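Side-chain contacts in repeat Five Residue (Rfr) protein or pentapeptide repeat protein (Cyanothece, PDB 2O6W), which is of unknown function but folds as a right-handed quadrilateral beta-helix built from pentapeptide repeats: residues A61-N65 against A66-Q70; I76-N80 against A81-E85; A121-G125 against A126-G130; V131-E135 against T136-G140. One frame throughout, in Å; residues are numbered along the deposited sequence.

Contact 1. Residues A61-N65 against A66-Q70; sequences ANLSN and ANLYQ
L63 lays one methyl, CD2, against A66 CB at 4.1 Å and brings the other, CD1, to 4.5 Å from L68 CD1, so a single branched tip spans both inward residues of the next pentapeptide. CB already points inward, and a chi1 of -78°, CG beside the backbone N, sets where the methyls fall. A66 ends at CB, short enough for the sharp corner where L63 to A66 form a type II beta turn; A66 N donates to L63 O, although the place of that oxygen is not quite sure. N65, third in this turn, has a positive phi of 64°, a conformation asparagine accepts readily, and its CB points away from the next pentapeptide. On the outer wall N62 closes an Asx turn. Its OD1 accepts S64 N at 3.0 Å in the carbonyl plane and S64 OG at 2.8 Å, the hydroxyl lying tilted off that plane, two bonds that fix the rotation of the amide. N67 repeats the Asx turn, OD1 taking Y69 N at 3.1 Å from above its plane while ND2 bonds N24. Hydrocarbon thus fills the inner side, while N62 and N67 tie down backbone N-H groups.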
loop_
_atom_site.group_PDB
_atom_site.type_symbol
_atom_site.label_atom_id
_atom_site.label_comp_id
_atom_site.label_asym_id
_atom_site.label_seq_id
_atom_site.Cartn_x
_atom_site.Cartn_y
_atom_site.Cartn_z
ATOM N N ALA A 61 9.814 2.118 -4.610
ATOM C CA ALA A 61 9.533 3.464 -4.122
ATOM C C ALA A 61 9.820 3.555 -2.624
ATOM O O ALA A 61 9.766 2.555 -1.908
ATOM C CB ALA A 61 8.082 3.836 -4.398
ATOM N N ASN A 62 10.140 4.755 -2.154
ATOM C CA ASN A 62 10.400 4.958 -0.739
ATOM C C ASN A 62 9.252 5.804 -0.194
ATOM O O ASN A 62 9.101 6.965 -0.562
ATOM C CB ASN A 62 11.724 5.687 -0.512
ATOM C CG ASN A 62 12.184 5.619 0.943
ATOM O OD1 ASN A 62 11.376 5.701 1.874
ATOM N ND2 ASN A 62 13.484 5.488 1.143
ATOM N N LEU A 63 8.449 5.202 0.678
ATOM C CA LEU A 63 7.310 5.867 1.274
ATOM C C LEU A 63 7.449 5.941 2.791
ATOM O O LEU A 63 6.475 6.175 3.507
ATOM C CB LEU A 63 6.028 5.121 0.897
ATOM C CG LEU A 63 5.497 5.365 -0.520
ATOM C CD1 LEU A 63 4.662 4.182 -0.996
ATOM C CD2 LEU A 63 4.673 6.637 -0.523
ATOM N N SER A 64 8.671 5.740 3.274
ATOM C CA SER A 64 8.969 5.769 4.708
ATOM C C SER A 64 8.347 6.952 5.458
ATOM O O SER A 64 8.488 8.098 5.049
ATOM C CB SER A 64 10.487 5.793 4.916
ATOM O OG SER A 64 11.079 4.588 4.451
ATOM N N ASN A 65 7.649 6.663 6.550
ATOM C CA ASN A 65 7.046 7.713 7.359
ATOM C C ASN A 65 5.974 8.500 6.622
ATOM O O ASN A 65 5.563 9.574 7.071
ATOM C CB ASN A 65 8.137 8.674 7.844
ATOM C CG ASN A 65 9.158 7.989 8.729
ATOM O OD1 ASN A 65 8.881 7.680 9.890
ATOM N ND2 ASN A 65 10.335 7.727 8.184
ATOM N N ALA A 66 5.527 7.987 5.480
ATOM C CA ALA A 66 4.482 8.676 4.729
ATOM C C ALA A 66 3.140 8.329 5.355
ATOM O O ALA A 66 3.023 7.330 6.054
ATOM C CB ALA A 66 4.502 8.246 3.277
ATOM N N ASN A 67 2.138 9.165 5.119
ATOM C CA ASN A 67 0.809 8.912 5.656
ATOM C C ASN A 67 -0.177 8.508 4.561
ATOM O O ASN A 67 -0.528 9.318 3.693
ATOM C CB ASN A 67 0.272 10.147 6.385
ATOM C CG ASN A 67 -1.131 9.930 6.915
ATOM O OD1 ASN A 67 -1.496 8.803 7.266
ATOM N ND2 ASN A 67 -1.918 10.996 6.995
ATOM N N LEU A 68 -0.625 7.257 4.606
ATOM C CA LEU A 68 -1.575 6.751 3.615
ATOM C C LEU A 68 -2.877 6.303 4.273
ATOM O O LEU A 68 -3.646 5.532 3.701
ATOM C CB LEU A 68 -0.947 5.589 2.844
ATOM C CG LEU A 68 0.299 6.011 2.054
ATOM C CD1 LEU A 68 1.054 4.791 1.537
ATOM C CD2 LEU A 68 -0.128 6.909 0.910
ATOM N N TYR A 69 -3.113 6.812 5.479
ATOM C CA TYR A 69 -4.312 6.494 6.250
ATOM C C TYR A 69 -5.585 6.446 5.397
ATOM O O TYR A 69 -5.881 7.381 4.658
ATOM C CB TYR A 69 -4.486 7.515 7.380
ATOM C CG TYR A 69 -5.728 7.299 8.205
ATOM C CD1 TYR A 69 -5.885 6.150 8.973
ATOM C CD2 TYR A 69 -6.756 8.240 8.210
ATOM C CE1 TYR A 69 -7.038 5.942 9.724
ATOM C CE2 TYR A 69 -7.910 8.042 8.955
ATOM C CZ TYR A 69 -8.048 6.892 9.710
ATOM O OH TYR A 69 -9.194 6.693 10.449
ATOM N N GLN A 70 -6.316 5.339 5.514
ATOM C CA GLN A 70 -7.567 5.112 4.789
ATOM C C GLN A 70 -7.497 5.224 3.277
ATOM O O GLN A 70 -8.503 5.489 2.635
ATOM C CB GLN A 70 -8.658 6.056 5.298
ATOM C CG GLN A 70 -9.118 5.765 6.702
ATOM C CD GLN A 70 -10.380 6.529 7.062
ATOM O OE1 GLN A 70 -10.466 7.741 6.861
ATOM N NE2 GLN A 70 -11.364 5.823 7.604
#

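Contact 2. Residues I76-N80 against A81-E85; sequences IILEN and AILVE
Between L78 and A81 the chain makes a type II beta turn, with A81 N donating to L78 O at 3.1 Å and N80, at its third position, holding a positive phi of 54°. The side chain of L78 folds over the end of this turn. Its CB lies 3.9 Å from A81 CB, and its CD2 comes equally close to the same methyl, so alanine is gripped from the root and from one branch of the leucine at once. The other branch goes further: CD1 meets L83 CD1 at 3.9 Å, the two leucines crossing at about a right angle, methyl against methyl. In both, CB already points inward; CG beside the backbone N and opposite the carbonyl carbon, L83 with a chi1 of -51°, sets where the methyls fall against A81 and each other. L83 also packs on L63 and L103, its counterparts one coil before and one after, which makes the pair part of a column of leucines through the core. Asparagine suits the tight corner because it tolerates the positive phi, and N80 CB points away from the next pentapeptide. I82 stands on the outer wall, where N62 and N67 occupy the same place in their own pentapeptides; its side chain rests on S64 of the preceding coil. Without an amide oxygen to accept a backbone N-H, it contributes hydrophobic packing instead of an Asx turn. Beyond the chain itself, the link between the two pentapeptides is thus one turn bond and aliphatic packing of buried side chains, with no charge or polar side-chain atom in it.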
loop_
_atom_site.group_PDB
_atom_site.type_symbol
_atom_site.label_atom_id
_atom_site.label_comp_id
_atom_site.label_asym_id
_atom_site.label_seq_id
_atom_site.Cartn_x
_atom_site.Cartn_y
_atom_site.Cartn_z
ATOM N N ILE A 76 -2.152 -2.720 -5.815
ATOM C CA ILE A 76 -0.990 -1.872 -6.016
ATOM C C ILE A 76 0.297 -2.689 -6.047
ATOM O O ILE A 76 0.378 -3.768 -5.448
ATOM C CB ILE A 76 -0.880 -0.822 -4.898
ATOM C CG1 ILE A 76 -0.062 0.373 -5.385
ATOM C CG2 ILE A 76 -0.220 -1.440 -3.679
ATOM C CD1 ILE A 76 -0.244 1.601 -4.533
ATOM N N ILE A 77 1.304 -2.165 -6.740
ATOM C CA ILE A 77 2.594 -2.841 -6.849
ATOM C C ILE A 77 3.654 -2.124 -6.005
ATOM O O ILE A 77 4.146 -1.054 -6.367
ATOM C CB ILE A 77 3.046 -2.910 -8.328
ATOM C CG1 ILE A 77 1.970 -3.626 -9.154
ATOM C CG2 ILE A 77 4.353 -3.680 -8.451
ATOM C CD1 ILE A 77 2.276 -3.697 -10.627
ATOM N N LEU A 78 3.980 -2.726 -4.865
ATOM C CA LEU A 78 4.965 -2.176 -3.946
ATOM C C LEU A 78 6.129 -3.146 -3.778
ATOM O O LEU A 78 6.703 -3.274 -2.694
ATOM C CB LEU A 78 4.320 -1.896 -2.583
ATOM C CG LEU A 78 3.405 -0.671 -2.510
ATOM C CD1 LEU A 78 2.670 -0.649 -1.181
ATOM C CD2 LEU A 78 4.235 0.594 -2.672
ATOM N N GLU A 79 6.475 -3.837 -4.854
ATOM C CA GLU A 79 7.571 -4.792 -4.803
ATOM C C GLU A 79 8.876 -4.073 -4.467
ATOM O O GLU A 79 9.186 -3.035 -5.043
ATOM C CB GLU A 79 7.685 -5.523 -6.142
ATOM C CG GLU A 79 8.719 -6.633 -6.159
ATOM C CD GLU A 79 8.580 -7.544 -7.370
ATOM O OE1 GLU A 79 9.397 -8.487 -7.500
ATOM O OE2 GLU A 79 7.655 -7.326 -8.190
ATOM N N ASN A 80 9.615 -4.620 -3.512
ATOM C CA ASN A 80 10.885 -4.052 -3.085
ATOM C C ASN A 80 10.764 -2.585 -2.682
ATOM O O ASN A 80 11.713 -1.809 -2.806
ATOM C CB ASN A 80 11.918 -4.219 -4.197
ATOM C CG ASN A 80 12.245 -5.678 -4.461
ATOM O OD1 ASN A 80 12.671 -6.047 -5.557
ATOM N ND2 ASN A 80 12.051 -6.517 -3.449
ATOM N N ALA A 81 9.590 -2.211 -2.189
ATOM C CA ALA A 81 9.348 -0.842 -1.762
ATOM C C ALA A 81 9.791 -0.652 -0.313
ATOM O O ALA A 81 9.816 -1.599 0.472
ATOM C CB ALA A 81 7.876 -0.519 -1.899
ATOM N N ILE A 82 10.147 0.576 0.036
ATOM C CA ILE A 82 10.572 0.891 1.395
ATOM C C ILE A 82 9.409 1.608 2.074
ATOM O O ILE A 82 9.004 2.692 1.650
ATOM C CB ILE A 82 11.828 1.807 1.380
ATOM C CG1 ILE A 82 12.958 1.101 0.620
ATOM C CG2 ILE A 82 12.255 2.152 2.803
ATOM C CD1 ILE A 82 14.162 1.962 0.356
ATOM N N LEU A 83 8.876 0.994 3.128
ATOM C CA LEU A 83 7.743 1.549 3.855
ATOM C C LEU A 83 7.995 1.549 5.361
ATOM O O LEU A 83 7.144 1.127 6.143
ATOM C CB LEU A 83 6.487 0.728 3.537
ATOM C CG LEU A 83 6.207 0.517 2.047
ATOM C CD1 LEU A 83 5.120 -0.509 1.844
ATOM C CD2 LEU A 83 5.813 1.838 1.422
ATOM N N VAL A 84 9.164 2.031 5.763
ATOM C CA VAL A 84 9.532 2.074 7.171
ATOM C C VAL A 84 8.715 3.092 7.963
ATOM O O VAL A 84 8.728 4.280 7.655
ATOM C CB VAL A 84 11.041 2.397 7.326
ATOM C CG1 VAL A 84 11.392 2.621 8.789
ATOM C CG2 VAL A 84 11.867 1.255 6.752
ATOM N N GLU A 85 8.012 2.616 8.986
ATOM C CA GLU A 85 7.193 3.476 9.832
ATOM C C GLU A 85 6.109 4.209 9.051
ATOM O O GLU A 85 5.690 5.299 9.434
ATOM C CB GLU A 85 8.072 4.495 10.557
ATOM C CG GLU A 85 8.912 3.904 11.672
ATOM C CD GLU A 85 10.038 4.830 12.113
ATOM O OE1 GLU A 85 9.757 5.987 12.501
ATOM O OE2 GLU A 85 11.213 4.396 12.067
#

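Contact 3. Residues A121-G125 against A126-G130; sequences ANLRG and AILTG
L123 meets A126 first through its CB, which lies 4.2 Å from A126 CB where the chain rounds a corner. From there CG stands beside the backbone N with chi1 at -78°, and at this carbon the side chain divides. CD1 bends back toward the start of its own pentapeptide and comes to 3.7 Å from A121 CB. CD2 continues the extended line of the chain and touches L128 CD2 at 3.8 Å, the two leucines crossing at about a right angle. The second torsion decides this division of labour: a chi2 of 54° puts CD1 on the inner bend and gives the long reach to CD2.

Such a meeting of central leucines round a corner, with alanine two residues ahead of each, belongs to the right-handed quadrilateral beta-helix of pentapeptide repeat proteins. The corner itself is a type II beta turn from L123 to A126, closed by A126 N donating to L123 O at 3.1 Å. G125 sits third in it with a positive phi of 73°, which glycine adopts without strain, and its N also bonds D144. I127 faces outward, its CG2 4.1 Å from G125 O. On the outer wall N122 forms an Asx turn, OD1 receiving R124 N at 3.0 Å from above the carbonyl plane, while ND2 bonds Q104. The guanidinium of R124 presents its edge to N122; NH1 adds a weak bond to N122 OD1 and makes a salt bridge with E142.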
loop_
_atom_site.group_PDB
_atom_site.type_symbol
_atom_site.label_atom_id
_atom_site.label_comp_id
_atom_site.label_asym_id
_atom_site.label_seq_id
_atom_site.Cartn_x
_atom_site.Cartn_y
_atom_site.Cartn_z
ATOM N N ALA A 121 8.739 -10.201 2.881
ATOM C CA ALA A 121 8.575 -8.855 3.389
ATOM C C ALA A 121 9.090 -8.773 4.824
ATOM O O ALA A 121 9.045 -9.757 5.566
ATOM C CB ALA A 121 7.115 -8.456 3.330
ATOM N N ASN A 122 9.588 -7.599 5.205
ATOM C CA ASN A 122 10.090 -7.376 6.556
ATOM C C ASN A 122 9.020 -6.713 7.427
ATOM O O ASN A 122 8.680 -5.546 7.225
ATOM C CB ASN A 122 11.340 -6.493 6.527
ATOM C CG ASN A 122 11.851 -6.161 7.923
ATOM O OD1 ASN A 122 11.523 -6.854 8.892
ATOM N ND2 ASN A 122 12.666 -5.113 8.033
ATOM N N LEU A 123 8.500 -7.460 8.398
ATOM C CA LEU A 123 7.473 -6.954 9.297
ATOM C C LEU A 123 7.964 -6.731 10.724
ATOM O O LEU A 123 7.168 -6.749 11.664
ATOM C CB LEU A 123 6.278 -7.907 9.325
ATOM C CG LEU A 123 5.305 -7.842 8.148
ATOM C CD1 LEU A 123 6.046 -8.000 6.836
ATOM C CD2 LEU A 123 4.269 -8.942 8.313
ATOM N N ARG A 124 9.266 -6.516 10.886
ATOM C CA ARG A 124 9.841 -6.283 12.208
ATOM C C ARG A 124 9.280 -5.025 12.845
ATOM O O ARG A 124 9.380 -3.940 12.277
ATOM C CB ARG A 124 11.361 -6.140 12.127
ATOM C CG ARG A 124 12.104 -7.415 11.829
ATOM C CD ARG A 124 13.605 -7.191 11.893
ATOM N NE ARG A 124 14.334 -8.420 11.604
ATOM C CZ ARG A 124 14.566 -8.888 10.382
ATOM N NH1 ARG A 124 14.135 -8.225 9.318
ATOM N NH2 ARG A 124 15.216 -10.034 10.223
ATOM N N GLY A 125 8.693 -5.172 14.028
ATOM C CA GLY A 125 8.145 -4.028 14.728
ATOM C C GLY A 125 6.863 -3.490 14.130
ATOM O O GLY A 125 6.267 -2.556 14.671
ATOM N N ALA A 126 6.428 -4.069 13.018
ATOM C CA ALA A 126 5.201 -3.615 12.362
ATOM C C ALA A 126 3.982 -3.991 13.185
ATOM O O ALA A 126 3.996 -4.999 13.885
ATOM C CB ALA A 126 5.097 -4.232 10.985
ATOM N N ILE A 127 2.927 -3.185 13.122
ATOM C CA ILE A 127 1.733 -3.526 13.881
ATOM C C ILE A 127 0.620 -3.993 12.929
ATOM O O ILE A 127 0.189 -3.248 12.052
ATOM C CB ILE A 127 1.282 -2.324 14.824
ATOM C CG1 ILE A 127 -0.044 -1.730 14.374
ATOM C CG2 ILE A 127 2.375 -1.261 14.903
ATOM C CD1 ILE A 127 -1.223 -2.399 15.014
ATOM N N LEU A 128 0.179 -5.245 13.083
ATOM C CA LEU A 128 -0.864 -5.782 12.207
ATOM C C LEU A 128 -2.196 -6.121 12.881
ATOM O O LEU A 128 -2.934 -6.989 12.424
ATOM C CB LEU A 128 -0.342 -7.009 11.443
ATOM C CG LEU A 128 0.888 -6.743 10.567
ATOM C CD1 LEU A 128 2.135 -7.016 11.388
ATOM C CD2 LEU A 128 0.882 -7.632 9.335
ATOM N N THR A 129 -2.506 -5.400 13.949
ATOM C CA THR A 129 -3.741 -5.585 14.696
ATOM C C THR A 129 -4.995 -5.394 13.839
ATOM O O THR A 129 -5.103 -4.419 13.097
ATOM C CB THR A 129 -3.814 -4.584 15.853
ATOM O OG1 THR A 129 -2.612 -4.663 16.620
ATOM C CG2 THR A 129 -5.002 -4.878 16.740
ATOM N N GLY A 130 -5.944 -6.319 13.965
ATOM C CA GLY A 130 -7.187 -6.236 13.214
ATOM C C GLY A 130 -7.060 -6.399 11.708
ATOM O O GLY A 130 -7.997 -6.105 10.971
#

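Contact 4. Residues V131-E135 against T136-G140; sequences VNLEE and THLKG
A corner of the right-handed beta-helix, toward its C-terminal end, is formed where L133 to T136 make a type II beta turn. T136 N reaches L133 O at 3.4 Å, a weak bond. T136 fills the place that alanine holds in many other pentapeptides, and its extra atoms are put to use. With chi1 at -57°, OG1 stands beside the backbone N and presses on the turn, 3.1 Å from L133 CA; the hydroxyl also bonds L113 O on the preceding coil, which joins the two coils. The same torsion leaves CG2 anti to the backbone N, 4.1 Å from L133 CD2, the two side chains crossing obliquely. L133 CD1 approaches L138 CD1 at 4.5 Å, a looser meeting than a tight methyl contact. E135, third in the turn with a positive phi of 66°, has its CB pointing away from the next pentapeptide. N132 OD1 accepts E134 N at 3.2 Å from above the carbonyl plane, an Asx turn, while ND2 bonds N112 one coil back. A central leucine and, two places before it, a small residue, turned inward round a beta-turn corner, typify this fold; the Asx turn is an addition where asparagine precedes the leucine.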
loop_
_atom_site.group_PDB
_atom_site.type_symbol
_atom_site.label_atom_id
_atom_site.label_comp_id
_atom_site.label_asym_id
_atom_site.label_seq_id
_atom_site.Cartn_x
_atom_site.Cartn_y
_atom_site.Cartn_z
ATOM N N VAL A 131 -5.912 -6.873 11.244
ATOM C CA VAL A 131 -5.699 -7.053 9.816
ATOM C C VAL A 131 -6.405 -8.280 9.236
ATOM O O VAL A 131 -6.446 -9.342 9.863
ATOM C CB VAL A 131 -4.197 -7.169 9.492
ATOM C CG1 VAL A 131 -4.012 -7.614 8.058
ATOM C CG2 VAL A 131 -3.512 -5.828 9.711
ATOM N N ASN A 132 -6.966 -8.127 8.039
ATOM C CA ASN A 132 -7.635 -9.239 7.362
ATOM C C ASN A 132 -6.566 -10.005 6.575
ATOM O O ASN A 132 -6.090 -9.534 5.544
ATOM C CB ASN A 132 -8.731 -8.713 6.419
ATOM C CG ASN A 132 -9.378 -9.822 5.590
ATOM O OD1 ASN A 132 -9.313 -11.001 5.946
ATOM N ND2 ASN A 132 -10.017 -9.443 4.492
ATOM N N LEU A 133 -6.191 -11.181 7.079
ATOM C CA LEU A 133 -5.164 -12.012 6.453
ATOM C C LEU A 133 -5.747 -13.182 5.670
ATOM O O LEU A 133 -5.137 -14.255 5.590
ATOM C CB LEU A 133 -4.204 -12.547 7.521
ATOM C CG LEU A 133 -3.423 -11.499 8.315
ATOM C CD1 LEU A 133 -2.689 -12.157 9.476
ATOM C CD2 LEU A 133 -2.454 -10.789 7.388
ATOM N N GLU A 134 -6.925 -12.976 5.089
ATOM C CA GLU A 134 -7.591 -14.027 4.323
ATOM C C GLU A 134 -6.910 -14.237 2.979
ATOM O O GLU A 134 -6.964 -13.374 2.106
ATOM C CB GLU A 134 -9.065 -13.677 4.096
ATOM C CG GLU A 134 -9.874 -14.847 3.558
ATOM C CD GLU A 134 -11.306 -14.476 3.204
ATOM O OE1 GLU A 134 -11.986 -13.825 4.033
ATOM O OE2 GLU A 134 -11.753 -14.848 2.096
ATOM N N GLU A 135 -6.277 -15.392 2.823
ATOM C CA GLU A 135 -5.575 -15.730 1.589
ATOM C C GLU A 135 -4.381 -14.811 1.363
ATOM O O GLU A 135 -4.028 -14.493 0.228
ATOM C CB GLU A 135 -6.526 -15.647 0.394
ATOM C CG GLU A 135 -7.673 -16.639 0.451
ATOM C CD GLU A 135 -8.714 -16.374 -0.612
ATOM O OE1 GLU A 135 -9.344 -15.289 -0.564
ATOM O OE2 GLU A 135 -8.904 -17.244 -1.494
ATOM N N THR A 136 -3.764 -14.390 2.461
ATOM C CA THR A 136 -2.605 -13.517 2.407
ATOM C C THR A 136 -1.348 -14.377 2.422
ATOM O O THR A 136 -1.163 -15.195 3.322
ATOM C CB THR A 136 -2.568 -12.564 3.619
ATOM O OG1 THR A 136 -3.776 -11.798 3.660
ATOM C CG2 THR A 136 -1.372 -11.625 3.524
ATOM N N HIS A 137 -0.488 -14.182 1.427
ATOM C CA HIS A 137 0.749 -14.946 1.314
ATOM C C HIS A 137 1.818 -14.366 2.237
ATOM O O HIS A 137 2.364 -13.296 1.964
ATOM C CB HIS A 137 1.236 -14.914 -0.135
ATOM C CG HIS A 137 2.224 -15.987 -0.465
ATOM N ND1 HIS A 137 3.161 -15.856 -1.468
ATOM C CD2 HIS A 137 2.410 -17.219 0.065
ATOM C CE1 HIS A 137 3.883 -16.959 -1.539
ATOM N NE2 HIS A 137 3.448 -17.802 -0.621
ATOM N N LEU A 138 2.122 -15.069 3.324
ATOM C CA LEU A 138 3.118 -14.588 4.281
ATOM C C LEU A 138 4.413 -15.385 4.281
ATOM O O LEU A 138 5.189 -15.326 5.232
ATOM C CB LEU A 138 2.535 -14.581 5.691
ATOM C CG LEU A 138 1.365 -13.627 5.938
ATOM C CD1 LEU A 138 0.883 -13.821 7.363
ATOM C CD2 LEU A 138 1.795 -12.178 5.705
ATOM N N LYS A 139 4.646 -16.120 3.201
ATOM C CA LYS A 139 5.848 -16.927 3.073
ATOM C C LYS A 139 7.133 -16.101 3.198
ATOM O O LYS A 139 7.292 -15.081 2.528
ATOM C CB LYS A 139 5.828 -17.657 1.729
ATOM C CG LYS A 139 7.130 -18.360 1.389
ATOM C CD LYS A 139 7.170 -18.817 -0.059
ATOM C CE LYS A 139 8.555 -19.332 -0.407
ATOM N NZ LYS A 139 8.734 -19.577 -1.860
ATOM N N GLY A 140 8.036 -16.540 4.073
ATOM C CA GLY A 140 9.315 -15.865 4.253
ATOM C C GLY A 140 9.368 -14.518 4.951
ATOM O O GLY A 140 10.424 -13.893 4.977
#

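Contact 2 straddles the step from the coil of contact 1 to the next, so that 81-85 runs beside 61-65; their centres are about 9 Å apart. Probable hydrogen bonds, L63 N to I82 O at 2.7 Å and A61 O to I82 N at 2.8 Å, stitch the coils together. Contact 3 lies further along the helix, its centre about 13 Å from that of contact 2, without touching it. It passes into contact 4 along the chain, their centres about 12 Å apart. Contacts 1 and 4 are the most distant, about 20 Å between centres. No active site is known; the bound arsenic lies about 6 Å from the R124 side chain and about 13 Å from that of L138.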